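Local atomic coordinates of putative Outer membrane protein (PDB entry 6GW5), a protein that probably acts as an outer membrane adhesin (SabA) of Helicobacter pylori, its extracellular domain serving as a lectin in attachment to host glycans. Residues Q176-I181 against A215-I220; Q66-S71 against N280-I285. All coordinates share one frame; numbering follows the deposited sequence.

Interactions 1 and 2 are neighbouring parts of the helical body of the adhesin domain, with centres about 12 Å apart. Interaction 1 is nested along the chain inside the loop that interaction 2 closes. Helices 215-240 and 255-283 follow each other in sequence, and each contributes one segment. The contacts touch directly, chiefly through N219 and I220. N219 ND2 lies 2.9 Å from L281 O, a probable hydrogen bond between the consecutive helices. I220 CG2 packs 3.7 Å from S71 OG, so I220 belongs to one contact and touches the other. Helix 60-79 supplies the first segment of interaction 2 and also lines interaction 1 through F75 and Y79.

Interaction 1 (Q176-I181 against A215-I220). Unlike the reference sequence in segment 215-220: L217 (reference Phe).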
loop_
_atom_site.group_PDB
_atom_site.type_symbol
_atom_site.label_atom_id
_atom_site.label_comp_id
_atom_site.label_asym_id
_atom_site.label_seq_id
_atom_site.Cartn_x
_atom_site.Cartn_y
_atom_site.Cartn_z
ATOM N N GLN A 176 -16.828 -12.681 8.352
ATOM C CA GLN A 176 -17.727 -13.388 9.258
ATOM C C GLN A 176 -17.106 -14.667 9.795
ATOM O O GLN A 176 -17.145 -14.941 11.008
ATOM C CB GLN A 176 -19.036 -13.708 8.563
ATOM C CG GLN A 176 -19.963 -12.510 8.496
ATOM C CD GLN A 176 -21.177 -12.832 7.688
ATOM O OE1 GLN A 176 -22.043 -13.575 8.140
ATOM N NE2 GLN A 176 -21.227 -12.355 6.467
ATOM N N LEU A 177 -16.468 -15.385 8.887
ATOM C CA LEU A 177 -15.828 -16.646 9.197
ATOM C C LEU A 177 -14.689 -16.538 10.174
ATOM O O LEU A 177 -14.537 -17.406 11.041
ATOM C CB LEU A 177 -15.326 -17.293 7.915
ATOM C CG LEU A 177 -14.564 -18.597 8.057
ATOM C CD1 LEU A 177 -15.345 -19.628 8.848
ATOM C CD2 LEU A 177 -14.252 -19.162 6.684
ATOM N N MET A 178 -13.897 -15.487 10.047
ATOM C CA MET A 178 -12.734 -15.308 10.929
ATOM C C MET A 178 -13.156 -14.721 12.269
ATOM O O MET A 178 -12.526 -15.008 13.288
ATOM C CB MET A 178 -11.651 -14.436 10.278
ATOM C CG MET A 178 -11.130 -14.961 8.953
ATOM S SD MET A 178 -10.077 -16.407 9.052
ATOM C CE MET A 178 -8.767 -15.654 10.013
ATOM N N ASP A 179 -14.172 -13.857 12.284
ATOM C CA ASP A 179 -14.706 -13.347 13.569
ATOM C C ASP A 179 -15.239 -14.507 14.373
ATOM O O ASP A 179 -14.980 -14.600 15.568
ATOM C CB ASP A 179 -15.831 -12.338 13.355
ATOM C CG ASP A 179 -15.334 -10.966 12.907
ATOM O OD1 ASP A 179 -14.178 -10.597 13.218
ATOM O OD2 ASP A 179 -16.138 -10.258 12.257
ATOM N N LEU A 180 -15.954 -15.407 13.695
ATOM C CA LEU A 180 -16.555 -16.558 14.340
ATOM C C LEU A 180 -15.503 -17.489 14.916
ATOM O O LEU A 180 -15.592 -17.903 16.086
ATOM C CB LEU A 180 -17.441 -17.307 13.364
ATOM C CG LEU A 180 -18.537 -18.237 13.923
ATOM C CD1 LEU A 180 -19.371 -17.621 15.048
ATOM C CD2 LEU A 180 -19.440 -18.658 12.757
ATOM N N ILE A 181 -14.481 -17.789 14.106
ATOM C CA ILE A 181 -13.345 -18.583 14.581
ATOM C C ILE A 181 -12.691 -17.922 15.811
ATOM O O ILE A 181 -12.445 -18.598 16.802
ATOM C CB ILE A 181 -12.308 -18.846 13.464
ATOM C CG1 ILE A 181 -12.831 -19.908 12.516
ATOM C CG2 ILE A 181 -10.984 -19.308 14.047
ATOM C CD1 ILE A 181 -12.071 -20.042 11.205
ATOM N N ALA A 215 -0.250 -16.099 15.319
ATOM C CA ALA A 215 -0.161 -14.882 14.505
ATOM C C ALA A 215 -0.785 -15.026 13.122
ATOM O O ALA A 215 -1.295 -14.053 12.558
ATOM C CB ALA A 215 1.295 -14.472 14.378
ATOM N N VAL A 216 -0.683 -16.217 12.534
ATOM C CA VAL A 216 -1.222 -16.434 11.211
ATOM C C VAL A 216 -2.691 -16.097 11.169
ATOM O O VAL A 216 -3.184 -15.569 10.148
ATOM C CB VAL A 216 -0.947 -17.864 10.704
ATOM C CG1 VAL A 216 -1.633 -18.955 11.553
ATOM C CG2 VAL A 216 -1.297 -18.001 9.214
ATOM N N LEU A 217 -3.402 -16.412 12.248
ATOM C CA LEU A 217 -4.813 -16.123 12.248
ATOM C C LEU A 217 -5.012 -14.637 12.363
ATOM O O LEU A 217 -5.782 -14.064 11.628
ATOM C CB LEU A 217 -5.553 -16.839 13.379
ATOM C CG LEU A 217 -6.997 -16.295 13.489
ATOM C CD1 LEU A 217 -8.045 -17.226 12.909
ATOM C CD2 LEU A 217 -7.323 -15.898 14.918
ATOM N N ASN A 218 -4.351 -14.027 13.324
ATOM C CA ASN A 218 -4.555 -12.621 13.568
ATOM C C ASN A 218 -4.230 -11.740 12.349
ATOM O O ASN A 218 -4.947 -10.799 12.039
ATOM C CB ASN A 218 -3.762 -12.181 14.795
ATOM C CG ASN A 218 -4.249 -12.857 16.110
ATOM O OD1 ASN A 218 -5.464 -13.028 16.368
ATOM N ND2 ASN A 218 -3.282 -13.267 16.937
ATOM N N ASN A 219 -3.158 -12.084 11.641
ATOM C CA ASN A 219 -2.717 -11.324 10.449
ATOM C C ASN A 219 -3.652 -11.454 9.271
ATOM O O ASN A 219 -3.905 -10.468 8.608
ATOM C CB ASN A 219 -1.323 -11.767 10.008
ATOM C CG ASN A 219 -0.236 -11.198 10.874
ATOM O OD1 ASN A 219 -0.496 -10.811 12.015
ATOM N ND2 ASN A 219 1.007 -11.210 10.370
ATOM N N ILE A 220 -4.113 -12.684 8.996
ATOM C CA ILE A 220 -5.074 -12.892 7.951
ATOM C C ILE A 220 -6.321 -12.093 8.303
ATOM O O ILE A 220 -6.849 -11.361 7.469
ATOM C CB ILE A 220 -5.386 -14.374 7.773
ATOM C CG1 ILE A 220 -4.195 -15.064 7.164
ATOM C CG2 ILE A 220 -6.569 -14.570 6.837
ATOM C CD1 ILE A 220 -4.219 -16.553 7.348
#
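M178 and L217 bury the most surface in this contact, with I220 next. They join two helices of the helical bundle of the adhesin domain. Helix 167-183 and the start of helix 215-240 run roughly antiparallel here, with 142° between their N-to-C directions. The local axes stay 10.8 Å apart, so the helices meet through side chains, M178 reaching furthest across. About 180 Å² is buried in all, and every touching residue is buried in the fold.

M178 does most of the spanning. Its CG lies anti to the carbonyl carbon (chi1 -58°), and the chain bends again at chi2 and chi3. Only the terminal methyl then does the touching. CE meets L217 CD1 at 3.4 Å and also lies 3.7 Å from the backbone oxygen L217 O. The M178 and L217 side chains run alongside one another, pointing opposite ways.

L217 answers with one branch. Its CG is anti to the backbone N (chi1 170°), which brings the side chain beside the carbonyl carbon and carries CD1 towards helix 167-183. CD1 sits between two partners. One is the M178 methyl. The other is I181, whose CG2 branch comes within 3.8 Å of L217 CD1, one helical turn further along. There the two side chains cross at an angle.

The side-chain contacts are apolar. Helix 60-79 covers part of the patch, with F75 against L217, Y79 against I181, and V72 against I220. L293 of helix 287-293 also touches I220. P211 and T212, in the loop before helix 215-240, pack on I181 and L217.

I220 closes the patch one turn beyond L217. Its CG2 branch faces the same methyl that L217 receives, and I220 CG2 lies 4.0 Å from M178 CE.

Interaction 2 (Q66-S71 against N280-I285); sequences QAVITS and NLFSSI
A67 is the first residue of helix 60-79 to meet F282, whose ring reaches across from the C-terminal end of helix 255-283. The methyl A67 CB lies 4.1 Å from F282 CE2. The backbone oxygen A67 O comes to the ring edge, 3.7 Å from F282 CZ and near the ring plane. That oxygen also accepts the helical bond from S71 N. V68 follows with a looser touch: its CG2 is 4.4 Å from F282 CE2, and its N lies at the ring edge too. S71, one turn on from A67, takes the other side of the ring tip. S71 CB is 3.7 Å from F282 CE1. Its hydroxyl turns back to its own helix, where S71 OG donates to V68 O over 2.9 Å. It approaches at 118° to the carbonyl bond, tilted 26° from the carbonyl plane. The hydroxyl is thus satisfied locally beside an apolar ring.

Helices 317-346 and 215-240 complete the surroundings, with I321 and M223 touching F282. The contact joins the C-terminal end of helix 255-283 to helix 60-79 within the helical bundle of the SabA adhesin domain, one ring set end-on against A67, V68 and S71.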
loop_
_atom_site.group_PDB
_atom_site.type_symbol
_atom_site.label_atom_id
_atom_site.label_comp_id
_atom_site.label_asym_id
_atom_site.label_seq_id
_atom_site.Cartn_x
_atom_site.Cartn_y
_atom_site.Cartn_z
ATOM N N GLN A 66 -7.608 -11.870 -4.018
ATOM C CA GLN A 66 -7.274 -13.240 -4.306
ATOM C C GLN A 66 -6.396 -13.873 -3.249
ATOM O O GLN A 66 -6.694 -14.945 -2.740
ATOM C CB GLN A 66 -6.506 -13.324 -5.629
ATOM C CG GLN A 66 -7.284 -13.969 -6.751
ATOM C CD GLN A 66 -7.643 -15.415 -6.419
ATOM O OE1 GLN A 66 -6.784 -16.314 -6.384
ATOM N NE2 GLN A 66 -8.911 -15.636 -6.156
ATOM N N ALA A 67 -5.268 -13.234 -2.962
ATOM C CA ALA A 67 -4.331 -13.804 -2.054
ATOM C C ALA A 67 -4.955 -13.928 -0.666
ATOM O O ALA A 67 -4.730 -14.929 0.019
ATOM C CB ALA A 67 -3.040 -12.982 -2.008
ATOM N N VAL A 68 -5.685 -12.904 -0.236
ATOM C CA VAL A 68 -6.285 -12.914 1.102
ATOM C C VAL A 68 -7.372 -14.007 1.195
ATOM O O VAL A 68 -7.440 -14.725 2.187
ATOM C CB VAL A 68 -6.824 -11.527 1.516
ATOM C CG1 VAL A 68 -7.580 -11.584 2.843
ATOM C CG2 VAL A 68 -5.691 -10.518 1.648
ATOM N N ILE A 69 -8.195 -14.142 0.172
ATOM C CA ILE A 69 -9.216 -15.179 0.186
ATOM C C ILE A 69 -8.577 -16.532 0.185
ATOM O O ILE A 69 -8.946 -17.388 0.955
ATOM C CB ILE A 69 -10.141 -15.111 -1.039
ATOM C CG1 ILE A 69 -10.982 -13.833 -1.043
ATOM C CG2 ILE A 69 -11.060 -16.318 -1.090
ATOM C CD1 ILE A 69 -11.594 -13.473 0.283
ATOM N N THR A 70 -7.625 -16.744 -0.697
ATOM C CA THR A 70 -6.869 -17.984 -0.700
ATOM C C THR A 70 -6.394 -18.288 0.758
ATOM O O THR A 70 -6.551 -19.402 1.269
ATOM C CB THR A 70 -5.676 -17.858 -1.670
ATOM O OG1 THR A 70 -6.146 -17.855 -3.032
ATOM C CG2 THR A 70 -4.626 -18.958 -1.465
ATOM N N SER A 71 -5.772 -17.299 1.382
ATOM C CA SER A 71 -5.141 -17.499 2.654
ATOM C C SER A 71 -6.205 -17.784 3.757
ATOM O O SER A 71 -5.947 -18.511 4.677
ATOM C CB SER A 71 -4.240 -16.298 2.999
ATOM O OG SER A 71 -5.010 -15.277 3.591
ATOM N N ASN A 280 2.701 -6.712 3.788
ATOM C CA ASN A 280 3.367 -6.714 5.074
ATOM C C ASN A 280 2.752 -7.679 6.098
ATOM O O ASN A 280 3.443 -8.256 6.909
ATOM C CB ASN A 280 3.394 -5.311 5.652
ATOM C CG ASN A 280 4.280 -4.361 4.865
ATOM O OD1 ASN A 280 5.161 -4.771 4.137
ATOM N ND2 ASN A 280 4.061 -3.076 5.055
ATOM N N LEU A 281 1.458 -7.854 6.062
ATOM C CA LEU A 281 0.833 -8.789 6.969
ATOM C C LEU A 281 1.146 -10.220 6.581
ATOM O O LEU A 281 1.279 -11.035 7.449
ATOM C CB LEU A 281 -0.658 -8.523 7.022
ATOM C CG LEU A 281 -0.969 -7.256 7.811
ATOM C CD1 LEU A 281 -2.419 -6.869 7.576
ATOM C CD2 LEU A 281 -0.712 -7.464 9.300
ATOM N N PHE A 282 1.372 -10.508 5.289
ATOM C CA PHE A 282 1.880 -11.836 4.908
ATOM C C PHE A 282 3.305 -12.037 5.327
ATOM O O PHE A 282 3.684 -13.104 5.818
ATOM C CB PHE A 282 1.796 -12.045 3.436
ATOM C CG PHE A 282 0.431 -12.489 2.970
ATOM C CD1 PHE A 282 -0.022 -13.751 3.249
ATOM C CD2 PHE A 282 -0.370 -11.671 2.218
ATOM C CE1 PHE A 282 -1.252 -14.185 2.768
ATOM C CE2 PHE A 282 -1.604 -12.084 1.760
ATOM C CZ PHE A 282 -2.068 -13.333 2.052
ATOM N N SER A 283 4.103 -11.007 5.156
ATOM C CA SER A 283 5.511 -11.120 5.407
ATOM C C SER A 283 5.837 -11.357 6.859
ATOM O O SER A 283 6.798 -12.018 7.161
ATOM C CB SER A 283 6.194 -9.828 4.997
ATOM O OG SER A 283 7.571 -9.928 5.263
ATOM N N SER A 284 5.060 -10.802 7.771
ATOM C CA SER A 284 5.382 -11.000 9.191
ATOM C C SER A 284 4.701 -12.263 9.849
ATOM O O SER A 284 4.883 -12.526 11.069
ATOM C CB SER A 284 5.061 -9.758 9.955
ATOM O OG SER A 284 3.658 -9.628 9.943
ATOM N N ILE A 285 4.027 -13.099 9.051
ATOM C CA ILE A 285 3.602 -14.404 9.574
ATOM C C ILE A 285 4.823 -15.222 9.934
ATOM O O ILE A 285 5.777 -15.348 9.145
ATOM C CB ILE A 285 2.801 -15.159 8.556
ATOM C CG1 ILE A 285 1.500 -14.415 8.240
ATOM C CG2 ILE A 285 2.434 -16.532 9.067
ATOM C CD1 ILE A 285 0.860 -14.889 6.963
#